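Local coordinates for protein DNA replication initiator (Cdc21/Cdc54) (PDB 1LTL) that probably acts as a DNA replication helicase of the MCM family, binding single-stranded DNA and hydrolysing ATP, and is represented here by its zinc-binding N-terminal part, at residues G118-T123 / Q180-Q185. Numbering follows the deposited sequence.
Sequences GIVRKT and QTLKLQ
I119 and Q185 form an antiparallel hydrogen-bonded pair: Q185 N donates to I119 O at 3.0 Å, from above the carbonyl plane, while I119 N faces Q185 O, whose position is less certain. At the next step V120 stands opposite L184 as a non-hydrogen-bonded pair. Further on the strands slip by one residue. At this bulge R121 and K122 both face K183, whose O accepts from R121 N at 2.8 Å and whose N donates to K122 O at 2.9 Å, the latter in the carbonyl plane. Beyond it T123 pairs with L182 without hydrogen bonds, and L182 CA lies 3.2 Å from K122 O in a CA-H...O contact. V120, T123, L182 and L184 share one face of the sheet. There the V120 and L182 side chains cross at about a right angle, V120 CG1 lying 3.8 Å from L182 CD1. L184 CD1 reaches I119 N at 3.6 Å, chi2 of 65° turning it there. On the I119 and Q185 side, Q185 NE2 stands over one face of the R121 guanidinium, the amide plane turned 82° to it; donor faces donor, so the amide's placement is doubtful. An alanine at Q185 keeps CB but would probably open a gap over the guanidinium and leave its NH1 and NH2 end freer to turn, with NE still bonded to Q199. Outward, K183 NZ bonds T201 OG1 on strand 199-205, and Q180 ties to D210 N and D124 O. V218 of neighbouring strand 217-229 touches V120 and L184, and V202 touches L182 and L184. The antiparallel pairing of strands 113-137 and 175-185, interrupted by one beta bulge, is part of the curled sheet of the OB fold in the MCM N-terminal region, away from the zinc site.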
loop_
_atom_site.group_PDB
_atom_site.type_symbol
_atom_site.label_atom_id
_atom_site.label_comp_id
_atom_site.label_asym_id
_atom_site.label_seq_id
_atom_site.Cartn_x
_atom_site.Cartn_y
_atom_site.Cartn_z
ATOM N N GLY A 118 16.006 29.480 -48.017
ATOM C CA GLY A 118 16.320 30.600 -47.153
ATOM C C GLY A 118 17.818 30.783 -47.047
ATOM O O GLY A 118 18.556 30.245 -47.864
ATOM N N ILE A 119 18.277 31.522 -46.044
ATOM C CA ILE A 119 19.703 31.747 -45.876
ATOM C C ILE A 119 20.182 31.477 -44.452
ATOM O O ILE A 119 19.696 32.087 -43.498
ATOM C CB ILE A 119 20.043 33.183 -46.267
ATOM C CG1 ILE A 119 19.716 33.374 -47.744
ATOM C CG2 ILE A 119 21.505 33.498 -45.982
ATOM C CD1 ILE A 119 19.859 34.811 -48.236
ATOM N N VAL A 120 21.146 30.573 -44.310
ATOM C CA VAL A 120 21.676 30.243 -42.993
ATOM C C VAL A 120 22.193 31.462 -42.258
ATOM O O VAL A 120 23.178 32.048 -42.661
ATOM C CB VAL A 120 22.822 29.261 -43.086
ATOM C CG1 VAL A 120 23.408 29.035 -41.699
ATOM C CG2 VAL A 120 22.335 27.964 -43.699
ATOM N N ARG A 121 21.547 31.818 -41.160
ATOM C CA ARG A 121 21.966 32.976 -40.404
ATOM C C ARG A 121 22.944 32.605 -39.300
ATOM O O ARG A 121 24.147 32.737 -39.473
ATOM C CB ARG A 121 20.746 33.678 -39.818
ATOM C CG ARG A 121 21.034 35.004 -39.127
ATOM C CD ARG A 121 19.981 35.320 -38.038
ATOM N NE ARG A 121 18.610 35.476 -38.551
ATOM C CZ ARG A 121 18.144 36.547 -39.204
ATOM N NH1 ARG A 121 18.938 37.588 -39.440
ATOM N NH2 ARG A 121 16.876 36.577 -39.615
ATOM N N LYS A 122 22.442 32.127 -38.168
ATOM C CA LYS A 122 23.311 31.768 -37.046
ATOM C C LYS A 122 23.508 30.274 -36.882
ATOM O O LYS A 122 22.555 29.504 -36.984
ATOM C CB LYS A 122 22.751 32.345 -35.741
ATOM C CG LYS A 122 23.523 31.922 -34.503
ATOM C CD LYS A 122 22.873 32.406 -33.213
ATOM C CE LYS A 122 23.459 31.678 -31.995
ATOM N NZ LYS A 122 22.598 31.767 -30.763
ATOM N N THR A 123 24.747 29.872 -36.606
ATOM C CA THR A 123 25.075 28.459 -36.420
ATOM C C THR A 123 25.553 28.125 -35.004
ATOM O O THR A 123 26.443 28.780 -34.471
ATOM C CB THR A 123 26.135 28.019 -37.436
ATOM O OG1 THR A 123 25.487 27.655 -38.660
ATOM C CG2 THR A 123 26.932 26.846 -36.916
ATOM N N GLN A 180 23.195 19.376 -34.322
ATOM C CA GLN A 180 23.539 20.779 -34.442
ATOM C C GLN A 180 22.356 21.633 -34.810
ATOM O O GLN A 180 21.463 21.197 -35.535
ATOM C CB GLN A 180 24.630 20.975 -35.469
ATOM C CG GLN A 180 24.934 22.416 -35.728
ATOM C CD GLN A 180 26.071 22.545 -36.683
ATOM O OE1 GLN A 180 26.337 21.629 -37.464
ATOM N NE2 GLN A 180 26.756 23.677 -36.645
ATOM N N THR A 181 22.369 22.866 -34.323
ATOM C CA THR A 181 21.271 23.779 -34.554
ATOM C C THR A 181 21.636 25.019 -35.335
ATOM O O THR A 181 22.704 25.591 -35.139
ATOM C CB THR A 181 20.706 24.222 -33.217
ATOM O OG1 THR A 181 19.826 23.214 -32.735
ATOM C CG2 THR A 181 19.952 25.508 -33.344
ATOM N N LEU A 182 20.759 25.453 -36.229
ATOM C CA LEU A 182 21.042 26.692 -36.942
ATOM C C LEU A 182 19.749 27.357 -37.304
ATOM O O LEU A 182 18.711 26.708 -37.348
ATOM C CB LEU A 182 21.892 26.441 -38.181
ATOM C CG LEU A 182 21.256 26.015 -39.495
ATOM C CD1 LEU A 182 22.389 25.647 -40.440
ATOM C CD2 LEU A 182 20.350 24.833 -39.312
ATOM N N LYS A 183 19.823 28.667 -37.514
ATOM C CA LYS A 183 18.677 29.490 -37.888
ATOM C C LYS A 183 18.648 29.681 -39.399
ATOM O O LYS A 183 19.651 30.052 -40.002
ATOM C CB LYS A 183 18.762 30.868 -37.225
ATOM C CG LYS A 183 18.160 30.941 -35.843
ATOM C CD LYS A 183 16.713 30.463 -35.876
ATOM C CE LYS A 183 16.063 30.487 -34.497
ATOM N NZ LYS A 183 16.744 29.541 -33.576
ATOM N N LEU A 184 17.497 29.424 -39.998
ATOM C CA LEU A 184 17.329 29.575 -41.427
ATOM C C LEU A 184 16.414 30.763 -41.669
ATOM O O LEU A 184 15.261 30.742 -41.261
ATOM C CB LEU A 184 16.692 28.323 -42.014
ATOM C CG LEU A 184 16.463 28.408 -43.515
ATOM C CD1 LEU A 184 17.807 28.500 -44.225
ATOM C CD2 LEU A 184 15.665 27.200 -43.993
ATOM N N GLN A 185 16.920 31.791 -42.341
ATOM C CA GLN A 185 16.146 33.002 -42.622
ATOM C C GLN A 185 15.514 32.936 -43.995
ATOM O O GLN A 185 16.113 32.413 -44.936
ATOM C CB GLN A 185 17.065 34.208 -42.550
ATOM C CG GLN A 185 16.436 35.518 -42.907
ATOM C CD GLN A 185 17.489 36.597 -43.053
ATOM O OE1 GLN A 185 18.152 36.701 -44.096
ATOM N NE2 GLN A 185 17.680 37.389 -41.995
#